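Local coordinates for protein alcohol dehydrogenase IV (Corynebacterium glutamicum, PDB 3IV7) that probably reduces maleylacetate with a nicotinamide coenzyme, as a member of the iron-containing alcohol dehydrogenase family, at residues A[104-107]-A[108-111]; A[202-205]-A[206-210]; A[215-218]-A[219-223]; A[293-296]-A[297-301]. All coordinates share one frame; numbering follows the deposited sequence.

Contact 1. Residues A[104-107]-A[108-111]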
loop_
_atom_site.group_PDB
_atom_site.type_symbol
_atom_site.label_atom_id
_atom_site.label_comp_id
_atom_site.label_asym_id
_atom_site.label_seq_id
_atom_site.Cartn_x
_atom_site.Cartn_y
_atom_site.Cartn_z
ATOM N N ALA A 104 -7.360 -23.039 2.339
ATOM C CA ALA A 104 -7.015 -22.678 0.967
ATOM C C ALA A 104 -5.521 -22.406 0.912
ATOM O O ALA A 104 -4.835 -22.866 0.013
ATOM C CB ALA A 104 -7.838 -21.450 0.490
ATOM N N LYS A 105 -5.008 -21.724 1.927
ATOM C CA LYS A 105 -3.591 -21.429 1.997
ATOM C C LYS A 105 -2.786 -22.726 2.089
ATOM O O LYS A 105 -1.766 -22.877 1.433
ATOM C CB LYS A 105 -3.289 -20.535 3.207
ATOM C CG LYS A 105 -3.708 -19.053 3.052
ATOM C CD LYS A 105 -3.355 -18.283 4.328
ATOM C CE LYS A 105 -3.310 -16.778 4.085
ATOM N NZ LYS A 105 -3.012 -16.037 5.321
ATOM N N ALA A 106 -3.220 -23.642 2.946
ATOM C CA ALA A 106 -2.509 -24.900 3.099
ATOM C C ALA A 106 -2.403 -25.629 1.742
ATOM O O ALA A 106 -1.345 -26.188 1.412
ATOM C CB ALA A 106 -3.154 -25.775 4.156
ATOM N N ILE A 107 -3.459 -25.565 0.940
ATOM C CA ILE A 107 -3.453 -26.193 -0.395
ATOM C C ILE A 107 -2.463 -25.505 -1.320
ATOM O O ILE A 107 -1.718 -26.162 -2.033
ATOM C CB ILE A 107 -4.842 -26.176 -1.070
ATOM C CG1 ILE A 107 -5.860 -26.955 -0.238
ATOM C CG2 ILE A 107 -4.745 -26.841 -2.485
ATOM C CD1 ILE A 107 -7.342 -26.763 -0.702
ATOM N N ALA A 108 -2.464 -24.168 -1.314
ATOM C CA ALA A 108 -1.535 -23.400 -2.152
ATOM C C ALA A 108 -0.057 -23.655 -1.795
ATOM O O ALA A 108 0.817 -23.556 -2.648
ATOM C CB ALA A 108 -1.852 -21.930 -2.049
HETATM N N MSE A 109 0.218 -23.982 -0.538
HETATM C CA MSE A 109 1.606 -24.239 -0.107
HETATM C C MSE A 109 2.279 -25.283 -0.947
HETATM O O MSE A 109 3.471 -25.168 -1.244
HETATM C CB MSE A 109 1.651 -24.697 1.344
HETATM C CG MSE A 109 1.274 -23.647 2.346
HETATM SE SE MSE A 109 1.127 -24.422 4.156
HETATM C CE MSE A 109 2.974 -24.821 4.450
ATOM N N THR A 110 1.547 -26.346 -1.276
ATOM C CA THR A 110 2.118 -27.458 -2.022
ATOM C C THR A 110 1.785 -27.474 -3.522
ATOM O O THR A 110 2.525 -28.041 -4.287
ATOM C CB THR A 110 1.704 -28.777 -1.427
ATOM O OG1 THR A 110 0.276 -28.891 -1.460
ATOM C CG2 THR A 110 2.180 -28.867 0.032
ATOM N N THR A 111 0.660 -26.886 -3.911
ATOM C CA THR A 111 0.196 -26.920 -5.306
ATOM C C THR A 111 0.509 -25.641 -6.081
ATOM O O THR A 111 0.453 -25.632 -7.301
ATOM C CB THR A 111 -1.338 -27.090 -5.360
ATOM O OG1 THR A 111 -1.959 -25.955 -4.759
ATOM C CG2 THR A 111 -1.779 -28.368 -4.633
#

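Contact 2. Residues A[202-205]-A[206-210]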
loop_
_atom_site.group_PDB
_atom_site.type_symbol
_atom_site.label_atom_id
_atom_site.label_comp_id
_atom_site.label_asym_id
_atom_site.label_seq_id
_atom_site.Cartn_x
_atom_site.Cartn_y
_atom_site.Cartn_z
ATOM N N LEU A 202 -11.880 0.812 11.574
ATOM C CA LEU A 202 -12.463 -0.083 12.557
ATOM C C LEU A 202 -13.119 0.651 13.714
ATOM O O LEU A 202 -14.180 0.249 14.195
ATOM C CB LEU A 202 -11.441 -1.083 13.059
ATOM C CG LEU A 202 -11.136 -2.163 12.036
ATOM C CD1 LEU A 202 -9.765 -2.768 12.242
ATOM C CD2 LEU A 202 -12.246 -3.239 12.018
ATOM N N ASN A 203 -12.505 1.744 14.139
ATOM C CA ASN A 203 -13.040 2.557 15.239
ATOM C C ASN A 203 -14.367 3.204 14.859
ATOM O O ASN A 203 -15.275 3.344 15.683
ATOM C CB ASN A 203 -12.017 3.629 15.616
ATOM C CG ASN A 203 -12.424 4.402 16.763
ATOM O OD1 ASN A 203 -12.591 3.857 17.869
ATOM N ND2 ASN A 203 -12.601 5.720 16.563
ATOM N N GLN A 204 -14.487 3.550 13.596
ATOM C CA GLN A 204 -15.715 4.130 13.050
ATOM C C GLN A 204 -16.769 3.050 12.835
ATOM O O GLN A 204 -17.926 3.215 13.219
ATOM C CB GLN A 204 -15.411 4.818 11.697
ATOM C CG GLN A 204 -14.677 6.147 11.817
ATOM C CD GLN A 204 -15.555 7.251 12.391
ATOM O OE1 GLN A 204 -16.711 7.455 11.957
ATOM N NE2 GLN A 204 -15.026 7.964 13.374
ATOM N N GLY A 205 -16.329 1.911 12.289
ATOM C CA GLY A 205 -17.239 0.835 11.863
ATOM C C GLY A 205 -17.859 -0.026 12.953
ATOM O O GLY A 205 -19.076 -0.268 12.946
ATOM N N LEU A 206 -17.043 -0.469 13.909
ATOM C CA LEU A 206 -17.507 -1.401 14.906
ATOM C C LEU A 206 -18.673 -0.868 15.744
ATOM O O LEU A 206 -19.635 -1.587 15.956
ATOM C CB LEU A 206 -16.337 -1.915 15.792
ATOM C CG LEU A 206 -15.206 -2.647 15.011
ATOM C CD1 LEU A 206 -14.067 -3.065 15.930
ATOM C CD2 LEU A 206 -15.724 -3.862 14.214
ATOM N N PRO A 207 -18.623 0.413 16.168
ATOM C CA PRO A 207 -19.762 0.876 16.944
ATOM C C PRO A 207 -21.060 0.961 16.112
ATOM O O PRO A 207 -22.151 0.886 16.679
ATOM C CB PRO A 207 -19.344 2.289 17.393
ATOM C CG PRO A 207 -17.835 2.291 17.303
ATOM C CD PRO A 207 -17.482 1.350 16.225
ATOM N N LYS A 208 -20.929 1.219 14.798
ATOM C CA LYS A 208 -22.082 1.323 13.923
ATOM C C LYS A 208 -22.740 -0.075 13.739
ATOM O O LYS A 208 -23.943 -0.176 13.605
ATOM C CB LYS A 208 -21.678 1.907 12.579
ATOM C CG LYS A 208 -21.277 3.383 12.623
ATOM C CD LYS A 208 -20.846 3.860 11.247
ATOM C CE LYS A 208 -20.029 5.157 11.321
ATOM N NZ LYS A 208 -19.551 5.520 10.024
ATOM N N ILE A 209 -21.922 -1.127 13.778
ATOM C CA ILE A 209 -22.400 -2.515 13.704
ATOM C C ILE A 209 -23.153 -2.905 14.986
ATOM O O ILE A 209 -24.178 -3.602 14.927
ATOM C CB ILE A 209 -21.230 -3.510 13.448
ATOM C CG1 ILE A 209 -20.670 -3.298 12.031
ATOM C CG2 ILE A 209 -21.696 -4.994 13.662
ATOM C CD1 ILE A 209 -19.330 -3.827 11.809
ATOM N N VAL A 210 -22.675 -2.425 16.134
ATOM C CA VAL A 210 -23.359 -2.704 17.431
ATOM C C VAL A 210 -24.673 -1.943 17.494
ATOM O O VAL A 210 -25.681 -2.480 17.898
ATOM C CB VAL A 210 -22.471 -2.317 18.637
ATOM C CG1 VAL A 210 -23.270 -2.407 19.940
ATOM C CG2 VAL A 210 -21.183 -3.217 18.673
#

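Contact 3. Residues A[215-218]-A[219-223]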
loop_
_atom_site.group_PDB
_atom_site.type_symbol
_atom_site.label_atom_id
_atom_site.label_comp_id
_atom_site.label_asym_id
_atom_site.label_seq_id
_atom_site.Cartn_x
_atom_site.Cartn_y
_atom_site.Cartn_z
ATOM N N SER A 215 -25.897 -2.360 9.397
ATOM C CA SER A 215 -25.401 -1.064 8.860
ATOM C C SER A 215 -24.436 -1.331 7.704
ATOM O O SER A 215 -23.357 -1.934 7.895
ATOM C CB SER A 215 -24.678 -0.291 9.928
ATOM O OG SER A 215 -24.021 0.845 9.370
ATOM N N ILE A 216 -24.830 -0.964 6.496
ATOM C CA ILE A 216 -23.935 -1.161 5.352
ATOM C C ILE A 216 -22.689 -0.283 5.571
ATOM O O ILE A 216 -21.561 -0.751 5.433
ATOM C CB ILE A 216 -24.621 -0.855 3.979
ATOM C CG1 ILE A 216 -25.753 -1.875 3.732
ATOM C CG2 ILE A 216 -23.523 -0.914 2.791
ATOM C CD1 ILE A 216 -26.585 -1.605 2.476
ATOM N N GLU A 217 -22.898 0.956 6.005
ATOM C CA GLU A 217 -21.763 1.853 6.255
ATOM C C GLU A 217 -20.773 1.219 7.246
ATOM O O GLU A 217 -19.577 1.104 6.961
ATOM C CB GLU A 217 -22.247 3.198 6.782
ATOM C CG GLU A 217 -21.118 4.231 6.921
ATOM C CD GLU A 217 -21.632 5.570 7.421
ATOM O OE1 GLU A 217 -22.795 5.857 7.207
ATOM O OE2 GLU A 217 -20.866 6.311 8.043
ATOM N N GLY A 218 -21.282 0.733 8.372
ATOM C CA GLY A 218 -20.416 0.134 9.401
ATOM C C GLY A 218 -19.764 -1.150 8.968
ATOM O O GLY A 218 -18.552 -1.378 9.214
ATOM N N ARG A 219 -20.538 -2.009 8.316
ATOM C CA ARG A 219 -20.000 -3.260 7.825
ATOM C C ARG A 219 -18.908 -3.057 6.762
ATOM O O ARG A 219 -17.933 -3.843 6.691
ATOM C CB ARG A 219 -21.101 -4.139 7.294
ATOM C CG ARG A 219 -22.077 -4.670 8.383
ATOM C CD ARG A 219 -21.430 -5.639 9.264
ATOM N NE ARG A 219 -22.375 -6.327 10.123
ATOM C CZ ARG A 219 -22.049 -7.276 10.996
ATOM N NH1 ARG A 219 -20.763 -7.658 11.161
ATOM N NH2 ARG A 219 -23.008 -7.836 11.745
ATOM N N ASP A 220 -19.069 -2.046 5.931
ATOM C CA ASP A 220 -18.058 -1.753 4.904
ATOM C C ASP A 220 -16.804 -1.228 5.576
ATOM O O ASP A 220 -15.711 -1.683 5.281
ATOM C CB ASP A 220 -18.567 -0.724 3.878
ATOM C CG ASP A 220 -19.520 -1.330 2.844
ATOM O OD1 ASP A 220 -19.419 -2.544 2.576
ATOM O OD2 ASP A 220 -20.285 -0.557 2.239
ATOM N N GLU A 221 -16.976 -0.313 6.537
ATOM C CA GLU A 221 -15.825 0.245 7.262
ATOM C C GLU A 221 -15.017 -0.826 7.966
ATOM O O GLU A 221 -13.788 -0.813 7.912
ATOM C CB GLU A 221 -16.279 1.328 8.256
ATOM C CG GLU A 221 -16.462 2.655 7.593
ATOM C CD GLU A 221 -17.165 3.690 8.433
ATOM O OE1 GLU A 221 -17.806 3.351 9.463
ATOM O OE2 GLU A 221 -17.124 4.862 8.012
ATOM N N ALA A 222 -15.701 -1.745 8.641
ATOM C CA ALA A 222 -15.028 -2.808 9.358
ATOM C C ALA A 222 -14.235 -3.697 8.402
ATOM O O ALA A 222 -13.105 -4.084 8.693
ATOM C CB ALA A 222 -16.063 -3.667 10.168
ATOM N N LEU A 223 -14.858 -4.063 7.280
ATOM C CA LEU A 223 -14.237 -4.962 6.330
ATOM C C LEU A 223 -13.019 -4.259 5.689
ATOM O O LEU A 223 -11.934 -4.845 5.552
ATOM C CB LEU A 223 -15.280 -5.365 5.261
ATOM C CG LEU A 223 -15.279 -6.749 4.669
ATOM C CD1 LEU A 223 -15.105 -7.892 5.714
ATOM C CD2 LEU A 223 -16.571 -6.936 3.877
#

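Contact 4. Residues A[293-296]-A[297-301]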
loop_
_atom_site.group_PDB
_atom_site.type_symbol
_atom_site.label_atom_id
_atom_site.label_comp_id
_atom_site.label_asym_id
_atom_site.label_seq_id
_atom_site.Cartn_x
_atom_site.Cartn_y
_atom_site.Cartn_z
ATOM N N GLU A 293 -7.063 5.725 25.720
ATOM C CA GLU A 293 -8.421 6.201 25.965
ATOM C C GLU A 293 -9.267 5.972 24.704
ATOM O O GLU A 293 -10.427 5.655 24.793
ATOM C CB GLU A 293 -8.466 7.668 26.441
ATOM C CG GLU A 293 -8.246 8.714 25.391
ATOM C CD GLU A 293 -8.158 10.152 25.990
ATOM O OE1 GLU A 293 -7.476 10.326 27.028
ATOM O OE2 GLU A 293 -8.763 11.093 25.410
ATOM N N GLY A 294 -8.658 6.095 23.539
ATOM C CA GLY A 294 -9.352 5.794 22.309
ATOM C C GLY A 294 -9.774 4.332 22.286
ATOM O O GLY A 294 -10.925 4.023 22.001
ATOM N N LEU A 295 -8.838 3.428 22.572
ATOM C CA LEU A 295 -9.156 2.014 22.593
ATOM C C LEU A 295 -10.224 1.711 23.659
ATOM O O LEU A 295 -11.151 0.965 23.397
ATOM C CB LEU A 295 -7.909 1.152 22.825
ATOM C CG LEU A 295 -8.163 -0.377 22.867
ATOM C CD1 LEU A 295 -8.867 -0.847 21.557
ATOM C CD2 LEU A 295 -6.851 -1.106 23.060
ATOM N N GLN A 296 -10.087 2.309 24.847
ATOM C CA GLN A 296 -11.027 2.057 25.947
ATOM C C GLN A 296 -12.446 2.554 25.628
ATOM O O GLN A 296 -13.423 1.868 25.929
ATOM C CB GLN A 296 -10.517 2.659 27.258
ATOM C CG GLN A 296 -9.288 1.967 27.845
ATOM C CD GLN A 296 -9.526 0.500 28.211
ATOM O OE1 GLN A 296 -9.327 -0.396 27.386
ATOM N NE2 GLN A 296 -9.853 0.248 29.482
ATOM N N ARG A 297 -12.552 3.724 24.992
ATOM C CA ARG A 297 -13.845 4.235 24.552
ATOM C C ARG A 297 -14.475 3.337 23.518
ATOM O O ARG A 297 -15.690 3.161 23.513
ATOM C CB ARG A 297 -13.710 5.630 23.970
ATOM C CG ARG A 297 -13.442 6.652 24.986
ATOM C CD ARG A 297 -13.223 8.011 24.390
ATOM N NE ARG A 297 -12.823 8.977 25.422
ATOM C CZ ARG A 297 -12.565 10.261 25.199
ATOM N NH1 ARG A 297 -12.678 10.770 23.977
ATOM N NH2 ARG A 297 -12.207 11.046 26.210
ATOM N N LEU A 298 -13.673 2.816 22.597
ATOM C CA LEU A 298 -14.188 1.892 21.619
ATOM C C LEU A 298 -14.704 0.655 22.313
ATOM O O LEU A 298 -15.861 0.219 22.074
ATOM C CB LEU A 298 -13.130 1.520 20.599
ATOM C CG LEU A 298 -13.511 0.408 19.625
ATOM C CD1 LEU A 298 -14.744 0.786 18.780
ATOM C CD2 LEU A 298 -12.308 0.123 18.744
ATOM N N ARG A 299 -13.884 0.095 23.195
ATOM C CA ARG A 299 -14.253 -1.138 23.900
ATOM C C ARG A 299 -15.540 -1.000 24.688
ATOM O O ARG A 299 -16.418 -1.876 24.623
ATOM C CB ARG A 299 -13.121 -1.602 24.806
ATOM C CG ARG A 299 -11.898 -2.113 24.018
ATOM C CD ARG A 299 -10.805 -2.543 24.914
ATOM N NE ARG A 299 -11.187 -3.722 25.665
ATOM C CZ ARG A 299 -11.105 -3.858 26.986
ATOM N NH1 ARG A 299 -10.625 -2.884 27.765
ATOM N NH2 ARG A 299 -11.485 -4.997 27.539
ATOM N N LEU A 300 -15.683 0.096 25.417
ATOM C CA LEU A 300 -16.927 0.337 26.133
ATOM C C LEU A 300 -18.102 0.455 25.143
ATOM O O LEU A 300 -19.143 -0.129 25.345
ATOM C CB LEU A 300 -16.821 1.610 26.966
ATOM C CG LEU A 300 -17.975 1.827 27.934
ATOM C CD1 LEU A 300 -18.122 0.608 28.804
ATOM C CD2 LEU A 300 -17.741 3.080 28.795
ATOM N N SER A 301 -17.900 1.153 24.026
ATOM C CA SER A 301 -19.001 1.361 23.083
ATOM C C SER A 301 -19.430 0.083 22.351
ATOM O O SER A 301 -20.533 0.015 21.848
ATOM C CB SER A 301 -18.679 2.472 22.088
ATOM O OG SER A 301 -17.830 2.000 21.059
HETATM O O HOH W 1 -11.227 -2.153 30.659
#

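Contact 1. Residues A[104-107]-A[108-111]
T111 folds back onto I107 in the last turn of helix 98-111, the helix of the beta-alpha-beta unit that joins strand 91-96 to strand 115-119 in the Rossmann-like N-terminal domain. Hydrogen bonds dominate. The carbonyl oxygen I107 O accepts from two groups of T111: the backbone N at 3.1 Å, almost in line with the C=O, and the hydroxyl OG1 at 2.7 Å, which comes from above the carbonyl plane, 52° out of it. T111 can do this because its OG1 stands between the backbone N and the carbonyl carbon (chi1 63°), facing the preceding turn. The same OG1 also receives L113 N from beyond the helix, which suits threonine to a place where the chain is about to leave its helical bonding. One turn earlier the pattern is regular, with A108 N on A104 O at 3.0 Å and M109 N on K105 O.

Apolar contact accompanies these bonds. M109, a selenomethionine, has its SE 3.8 Å from A106 CA and runs on to W131 and L133 of strand 130-135. The small A106 lets the helix lie close to A77 of helix 74-86, whereas the branched I107 fills the space between A80 and A84 of that helix and I43 of strand 40-43. Charge is directed elsewhere: K105 stretches away and hydrogen-bonds through NZ to S125 OG, T128 OG1 and V130 O. Within the turn, the methyl groups I107 CG2 and T111 CG2 meet at 4.0 Å.

Contact 2. Residues A[202-205]-A[206-210]
With CG anti to the carbonyl carbon in both L202 (chi1 -74°) and L206 (chi1 -60°), the two leucines lie side by side and point the same way, one turn apart on helix 189-211 of the all-helical C-terminal domain. Their CD2 methyls meet at 4.2 Å. Beneath them L206 N bonds to L202 O in a nearly straight line, at an N-H...O angle of 171°, and L206 CG rests against the same oxygen. Both residues are buried: L202 reaches L175 of helix 164-181, and L206 reaches A222 of helix 216-236.

The next residue breaks the pattern. P207 has no N-H to offer the turn before, and its ring brings CD to within 3.0 Å of N203 O, so the helix is kinked here. Bonding resumes at I209, whose N gives to G205 O at 3.1 Å; K208 N makes a weaker bond to that same oxygen. G205 leaves the backbone bare where E221 of helix 216-236 comes up beside it.

On the more exposed flank Q204 and K208 slant across one another. The extended lysine passes over the backbone, CG lying 3.4 Å from Q204 O, while Q204 OE1 and K208 NZ stay 3.9 Å apart. A long, flexible base suits this place because its ammonium group forms salt bridges with E217 and E221 on the following helix. The buried, branched I209 lies against R219 and A222 there, and its CG1 sits 3.5 Å from G205 O.

Contact 3. Residues A[215-218]-A[219-223]
S215 and R219 are joined by the first of four successive alpha-helical bonds, R219 N to S215 O at 2.9 Å, with D220 on I216, E221 on E217 and A222 on G218 following. This is the opening of helix 216-236, and S215 is its N-cap: the serine OG accepts G218 N at 2.9 Å, satisfying an amide that has no preceding turn to bond.

Among the side chains, D220 lies alongside I216, its OD2 3.3 Å from I216 CG2, while its OD1 is held by S156 OG. S5 of the second subunit packs on both residues. R219 CG, anti to the carbonyl carbon (chi1 -68°), rests against S215 O, and a bend at chi2 then leads the guanidinium away to hydrogen-bond with P213 O, L162 O, S167 OG and Y122 OH, a spread of partners that suits the several N-H groups of arginine.

E217 and E221 point the same way with their carboxylate planes 80° apart and the two OE2 atoms 4.0 Å from each other. K208 of helix 189-211 forms salt bridges with both, which probably offsets their mutual repulsion; the nearby start of the helix may ease it further.

Contact 4. Residues A[293-296]-A[297-301]
R299 NH1 is the meeting point of a small polar ring: it gives one hydrogen bond to Q296 OE1 at 2.8 Å and another to a water at 3.0 Å, and that water also accepts from Q296 NE2. Amide and guanidinium lie side by side with planes 27° apart, and OE1 approaches the edge of the guanidinium close to its plane. Bends in both chains make this possible, Q296 at chi2 and R299 at chi3 (67°), which bring the flat ends together a single turn of helix 291-301 apart. Glutamine suits the place because its amide can accept from the arginine and give to the water at once. R299 NH2 has a second anchor in P305 O, so the group is fixed against rotation.

A different geometry joins E293 and R297. The carboxylate OE2 stands over one face of the guanidinium, 3.5 Å from R297 NH2, so this salt bridge rests on charge and no N-H points at the oxygen. E293 OE2 is also held by D289 N just before the helix.

Below these groups the backbone bonds are regular, R299 N meeting L295 O at 2.9 Å, and near the end S301 OG gives to L298 O at 2.8 Å. L295 CG lies 4.0 Å from R299 CD, and the leucine then leans on L264 and L268 of helix 256-271. L298 turns to L172 and L175 of helix 164-181 and to N203 and P207 of helix 189-211, so the two leucines join this short helix to three others.

In the fold
Contacts 2, 3 and 4 gather in the helical C-terminal domain, whereas contact 1 lies in the N-terminal domain, its centre about 33 Å from that of contact 2 on the opposite side of the chain's centre. Contacts 2 and 3 are joined directly, their centres about 7 Å apart, and K208 NZ meets E221 OE1 at 2.8 Å. Contact 4 flanks contact 2 at about 11 Å between centres, P207 CG packing on L298 CD1 at 3.7 Å, but does not touch contact 3. Helix 189-211 is thus the shared partner. In this family the coenzyme and metal occupy the cleft between the two domains, so contact 1 and the other three belong to its two sides.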